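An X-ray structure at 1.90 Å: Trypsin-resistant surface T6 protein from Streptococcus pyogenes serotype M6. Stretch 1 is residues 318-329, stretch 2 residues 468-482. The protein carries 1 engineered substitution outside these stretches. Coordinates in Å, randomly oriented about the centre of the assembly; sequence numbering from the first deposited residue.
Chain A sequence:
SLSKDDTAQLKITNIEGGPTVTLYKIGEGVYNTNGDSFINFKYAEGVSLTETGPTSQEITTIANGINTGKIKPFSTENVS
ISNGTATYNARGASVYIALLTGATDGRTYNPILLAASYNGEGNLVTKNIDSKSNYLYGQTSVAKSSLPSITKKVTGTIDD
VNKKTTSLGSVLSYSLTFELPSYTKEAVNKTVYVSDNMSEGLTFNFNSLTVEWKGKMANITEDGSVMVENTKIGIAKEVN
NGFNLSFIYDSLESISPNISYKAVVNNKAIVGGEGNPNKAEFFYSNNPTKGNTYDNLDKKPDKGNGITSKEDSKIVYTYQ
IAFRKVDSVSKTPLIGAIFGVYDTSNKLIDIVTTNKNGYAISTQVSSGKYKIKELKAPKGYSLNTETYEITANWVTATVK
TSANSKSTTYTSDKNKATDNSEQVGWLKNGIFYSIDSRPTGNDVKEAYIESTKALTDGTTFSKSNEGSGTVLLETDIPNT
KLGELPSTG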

# COMPACT_ATOMS: atom_id res chain seq x y z
N THR A 318 -12.74 -13.09 -4.32
CA THR A 318 -14.04 -13.68 -4.02
C THR A 318 -14.48 -14.50 -5.22
O THR A 318 -14.01 -14.26 -6.34
CB THR A 318 -15.14 -12.63 -3.73
OG1 THR A 318 -15.53 -11.98 -4.96
CG2 THR A 318 -14.67 -11.57 -2.79
N TYR A 319 -15.40 -15.43 -4.97
CA TYR A 319 -16.01 -16.24 -6.02
C TYR A 319 -17.52 -16.16 -5.89
O TYR A 319 -18.06 -15.64 -4.90
CB TYR A 319 -15.60 -17.71 -5.85
CG TYR A 319 -14.10 -17.90 -5.65
CD1 TYR A 319 -13.20 -17.60 -6.67
CD2 TYR A 319 -13.60 -18.33 -4.43
CE1 TYR A 319 -11.84 -17.75 -6.49
CE2 TYR A 319 -12.23 -18.49 -4.24
CZ TYR A 319 -11.35 -18.19 -5.27
OH TYR A 319 -9.98 -18.33 -5.07
N GLN A 320 -18.21 -16.70 -6.89
CA GLN A 320 -19.66 -16.78 -6.83
C GLN A 320 -20.12 -18.15 -7.25
O GLN A 320 -19.47 -18.81 -8.06
CB GLN A 320 -20.30 -15.67 -7.65
CG GLN A 320 -19.91 -15.64 -9.11
CD GLN A 320 -20.35 -14.37 -9.81
OE1 GLN A 320 -20.65 -13.36 -9.17
NE2 GLN A 320 -20.38 -14.42 -11.13
N ILE A 321 -21.21 -18.59 -6.64
CA ILE A 321 -21.77 -19.90 -6.90
C ILE A 321 -22.94 -19.77 -7.88
O ILE A 321 -23.79 -18.92 -7.72
CB ILE A 321 -22.25 -20.56 -5.60
CG1 ILE A 321 -21.09 -20.67 -4.61
CG2 ILE A 321 -22.83 -21.95 -5.88
CD1 ILE A 321 -21.48 -21.16 -3.25
N ALA A 322 -22.96 -20.68 -8.85
CA ALA A 322 -23.99 -20.71 -9.88
C ALA A 322 -24.46 -22.15 -10.07
O ALA A 322 -23.72 -23.10 -9.81
CB ALA A 322 -23.45 -20.15 -11.19
N PHE A 323 -25.70 -22.31 -10.49
CA PHE A 323 -26.24 -23.63 -10.79
C PHE A 323 -27.40 -23.49 -11.78
O PHE A 323 -27.89 -22.39 -12.03
CB PHE A 323 -26.73 -24.30 -9.50
CG PHE A 323 -27.83 -23.55 -8.79
CD1 PHE A 323 -29.15 -23.72 -9.15
CD2 PHE A 323 -27.53 -22.67 -7.74
CE1 PHE A 323 -30.16 -23.05 -8.50
CE2 PHE A 323 -28.54 -22.00 -7.07
CZ PHE A 323 -29.86 -22.18 -7.46
N ARG A 324 -27.83 -24.61 -12.33
CA ARG A 324 -28.96 -24.59 -13.24
C ARG A 324 -30.05 -25.52 -12.73
O ARG A 324 -29.77 -26.64 -12.28
CB ARG A 324 -28.53 -24.96 -14.65
CG ARG A 324 -29.58 -24.61 -15.69
CD ARG A 324 -29.16 -25.09 -17.07
NE ARG A 324 -29.76 -24.26 -18.11
CZ ARG A 324 -29.65 -24.48 -19.41
NH1 ARG A 324 -28.94 -25.52 -19.87
NH2 ARG A 324 -30.24 -23.66 -20.28
N LYS A 325 -31.29 -25.04 -12.82
CA LYS A 325 -32.47 -25.79 -12.42
C LYS A 325 -33.17 -26.36 -13.65
O LYS A 325 -33.50 -25.60 -14.56
CB LYS A 325 -33.42 -24.87 -11.67
CG LYS A 325 -34.55 -25.58 -10.95
CD LYS A 325 -34.00 -26.71 -10.08
CE LYS A 325 -35.08 -27.36 -9.26
NZ LYS A 325 -36.01 -28.13 -10.12
N VAL A 326 -33.41 -27.67 -13.67
CA VAL A 326 -34.05 -28.31 -14.82
C VAL A 326 -35.11 -29.34 -14.42
O VAL A 326 -35.14 -29.79 -13.27
CB VAL A 326 -33.01 -29.01 -15.73
CG1 VAL A 326 -31.98 -28.01 -16.23
CG2 VAL A 326 -32.35 -30.19 -15.04
N ASP A 327 -35.97 -29.68 -15.38
CA ASP A 327 -36.94 -30.77 -15.23
C ASP A 327 -36.19 -32.10 -15.18
O ASP A 327 -35.31 -32.37 -16.01
CB ASP A 327 -37.90 -30.74 -16.42
CG ASP A 327 -38.88 -31.91 -16.41
OD1 ASP A 327 -38.47 -33.05 -16.78
OD2 ASP A 327 -40.05 -31.69 -16.07
N SER A 328 -36.54 -32.94 -14.22
CA SER A 328 -35.79 -34.17 -13.98
C SER A 328 -35.74 -35.14 -15.19
O SER A 328 -34.82 -35.96 -15.28
CB SER A 328 -36.37 -34.91 -12.78
OG SER A 328 -37.72 -35.26 -13.03
N VAL A 329 -36.73 -35.08 -16.08
CA VAL A 329 -36.78 -35.97 -17.26
C VAL A 329 -36.32 -35.28 -18.54
O VAL A 329 -35.43 -35.76 -19.23
CB VAL A 329 -38.20 -36.50 -17.49
CG1 VAL A 329 -38.28 -37.31 -18.78
CG2 VAL A 329 -38.65 -37.32 -16.29
N SER A 468 -11.60 -17.69 -13.18
CA SER A 468 -12.60 -16.93 -13.95
C SER A 468 -13.64 -16.28 -13.01
O SER A 468 -14.17 -15.21 -13.31
CB SER A 468 -13.27 -17.82 -15.00
OG SER A 468 -12.34 -18.24 -16.01
N GLY A 469 -13.91 -16.93 -11.88
CA GLY A 469 -14.71 -16.32 -10.82
C GLY A 469 -15.97 -17.08 -10.42
O GLY A 469 -16.40 -17.02 -9.28
N THR A 470 -16.56 -17.82 -11.36
CA THR A 470 -17.79 -18.54 -11.07
C THR A 470 -17.57 -20.04 -10.92
O THR A 470 -16.88 -20.68 -11.73
CB THR A 470 -18.87 -18.24 -12.13
OG1 THR A 470 -19.07 -16.83 -12.20
CG2 THR A 470 -20.21 -18.93 -11.77
N VAL A 471 -18.16 -20.59 -9.86
CA VAL A 471 -18.15 -22.02 -9.60
C VAL A 471 -19.54 -22.53 -9.96
O VAL A 471 -20.49 -22.31 -9.21
CB VAL A 471 -17.83 -22.32 -8.13
CG1 VAL A 471 -17.77 -23.81 -7.90
CG2 VAL A 471 -16.50 -21.68 -7.72
N LEU A 472 -19.66 -23.19 -11.11
CA LEU A 472 -20.96 -23.73 -11.58
C LEU A 472 -21.16 -25.19 -11.18
O LEU A 472 -20.30 -26.04 -11.46
CB LEU A 472 -21.04 -23.61 -13.10
CG LEU A 472 -22.31 -24.14 -13.80
CD1 LEU A 472 -23.54 -23.35 -13.39
CD2 LEU A 472 -22.13 -24.11 -15.30
N LEU A 473 -22.27 -25.49 -10.52
CA LEU A 473 -22.52 -26.86 -10.06
C LEU A 473 -22.38 -27.88 -11.21
O LEU A 473 -22.93 -27.65 -12.28
CB LEU A 473 -23.92 -26.96 -9.47
CG LEU A 473 -24.27 -28.27 -8.76
CD1 LEU A 473 -23.50 -28.43 -7.46
CD2 LEU A 473 -25.76 -28.31 -8.47
N GLU A 474 -21.67 -28.98 -10.98
CA GLU A 474 -21.34 -29.96 -12.04
C GLU A 474 -22.59 -30.56 -12.70
O GLU A 474 -22.68 -30.63 -13.93
CB GLU A 474 -20.48 -31.09 -11.48
N THR A 475 -23.54 -30.96 -11.87
CA THR A 475 -24.78 -31.56 -12.32
C THR A 475 -25.89 -30.52 -12.12
O THR A 475 -25.92 -29.86 -11.09
CB THR A 475 -25.07 -32.86 -11.53
OG1 THR A 475 -23.95 -33.76 -11.64
CG2 THR A 475 -26.32 -33.58 -12.04
N ASP A 476 -26.77 -30.34 -13.11
CA ASP A 476 -27.93 -29.47 -12.92
C ASP A 476 -28.82 -30.04 -11.83
O ASP A 476 -28.78 -31.24 -11.54
CB ASP A 476 -28.76 -29.33 -14.19
CG ASP A 476 -27.98 -28.70 -15.33
OD1 ASP A 476 -27.07 -27.87 -15.09
OD2 ASP A 476 -28.28 -29.05 -16.49
N ILE A 477 -29.64 -29.19 -11.23
CA ILE A 477 -30.52 -29.60 -10.15
C ILE A 477 -31.87 -30.00 -10.75
O ILE A 477 -32.49 -29.20 -11.45
CB ILE A 477 -30.69 -28.47 -9.11
CG1 ILE A 477 -29.33 -28.15 -8.48
CG2 ILE A 477 -31.70 -28.88 -8.03
CD1 ILE A 477 -29.37 -27.15 -7.33
N PRO A 478 -32.30 -31.25 -10.51
CA PRO A 478 -33.60 -31.69 -11.02
C PRO A 478 -34.79 -31.26 -10.17
O PRO A 478 -34.67 -31.06 -8.95
CB PRO A 478 -33.48 -33.22 -11.05
CG PRO A 478 -32.48 -33.55 -10.00
CD PRO A 478 -31.54 -32.38 -9.92
N ASN A 479 -35.91 -31.08 -10.85
CA ASN A 479 -37.21 -30.98 -10.21
C ASN A 479 -38.13 -32.01 -10.87
O ASN A 479 -38.06 -32.23 -12.08
CB ASN A 479 -37.77 -29.56 -10.35
CG ASN A 479 -37.02 -28.55 -9.48
OD1 ASN A 479 -37.39 -28.35 -8.32
N THR A 480 -38.97 -32.64 -10.06
CA THR A 480 -39.95 -33.59 -10.56
C THR A 480 -41.29 -32.91 -10.79
O THR A 480 -41.89 -32.33 -9.88
CB THR A 480 -40.13 -34.81 -9.63
OG1 THR A 480 -38.85 -35.31 -9.24
CG2 THR A 480 -40.87 -35.92 -10.37
N LYS A 481 -41.74 -32.98 -12.04
CA LYS A 481 -42.98 -32.39 -12.49
C LYS A 481 -44.13 -33.03 -11.74
O LYS A 481 -44.13 -34.24 -11.53
CB LYS A 481 -43.14 -32.62 -13.99
CG LYS A 481 -44.24 -31.81 -14.64
CD LYS A 481 -44.37 -32.17 -16.11
CE LYS A 481 -45.43 -31.32 -16.79
NZ LYS A 481 -45.05 -29.89 -16.78
N LEU A 482 -45.06 -32.20 -11.34
CA LEU A 482 -46.26 -32.64 -10.70
C LEU A 482 -47.10 -33.38 -11.69
O LEU A 482 -47.30 -34.54 -11.66
CB LEU A 482 -47.07 -31.41 -10.22
CG LEU A 482 -46.58 -30.62 -9.04
CD1 LEU A 482 -47.58 -29.64 -8.45
CD2 LEU A 482 -46.16 -31.66 -8.02
O HOH W 1 -25.90 -26.55 -12.54
O HOH W 2 -26.94 -27.55 -18.30
O HOH W 3 -39.83 -34.16 -14.35

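The two stretches lie side by side as parallel strands, and the strongest tie between them is covalent. NZ of Lys325 lies 1.3 Å from CG of Asn479, an isopeptide bond; ND2 of Asn479 is absent from the model, as expected when the lysine amine takes its place. Lys325 and Asn479 both point to the face of the sheet that also carries Ile321, Val471 and Ile477. The lysine chain, long and flexible, turns at chi2 (p) and chi4 (p) so that its end approaches the neighbouring strand, and its CD packs 3.8 Å from CG2 of Ile477. Both linked residues are buried.

Backbone hydrogen bonds form two parallel ladders. In the first, Gln320 N donates to Gly469 O (3.0 Å), Val471 N to Gln320 O (2.9 Å), Ala322 N to Val471 O (3.0 Å) and Leu473 N to Ala322 O (2.9 Å). Gly469 adopts phi/psi of 122/-29, where a CB would be jammed against the preceding carbonyl, so glycine suits this entry to the strand. The register then shifts by two residues as stretch 2 loops out, and the second ladder begins with Ile477 N to Arg324 O (2.8 Å). Val326 N donates to Ile477 O and Asn479 N to Val326 O, both at 2.8 Å, and Ser328 N closes the ladder on Asn479 O at 2.7 Å. Pro478 fits between these rungs because its nitrogen, which has no hydrogen to give, is not called on as a donor; its CA instead makes a CA-H...O contact with Val326 O at 3.3 Å.

Water fills the gap left by the register shift. Water 1 accepts from Arg324 N (2.7 Å) and donates to Leu473 O (3.2 Å) and Asp476 OD1 (3.1 Å), so the unpaired backbone groups remain satisfied. Water 2 links Arg324 NH1 (3.3 Å) to Asp476 OD2 (2.7 Å), joining oppositely charged side chains indirectly.

One direct polar side-chain bond reinforces the first ladder: Gln320 NE2 donates to Thr470 OG1 at 2.9 Å, the amide reaching across to its bridge partner.

Apolar packing completes the contact, which buries 994 Å² in total. Ala322 is small enough for its CB to sit 3.5 Å from CG2 of Thr470 and 3.9 Å from CD1 of Leu472. Phe323 spans the junction between the ladders, with CB 3.9 Å from CB of Leu473 and CD1 3.9 Å from CD1 of Ile477.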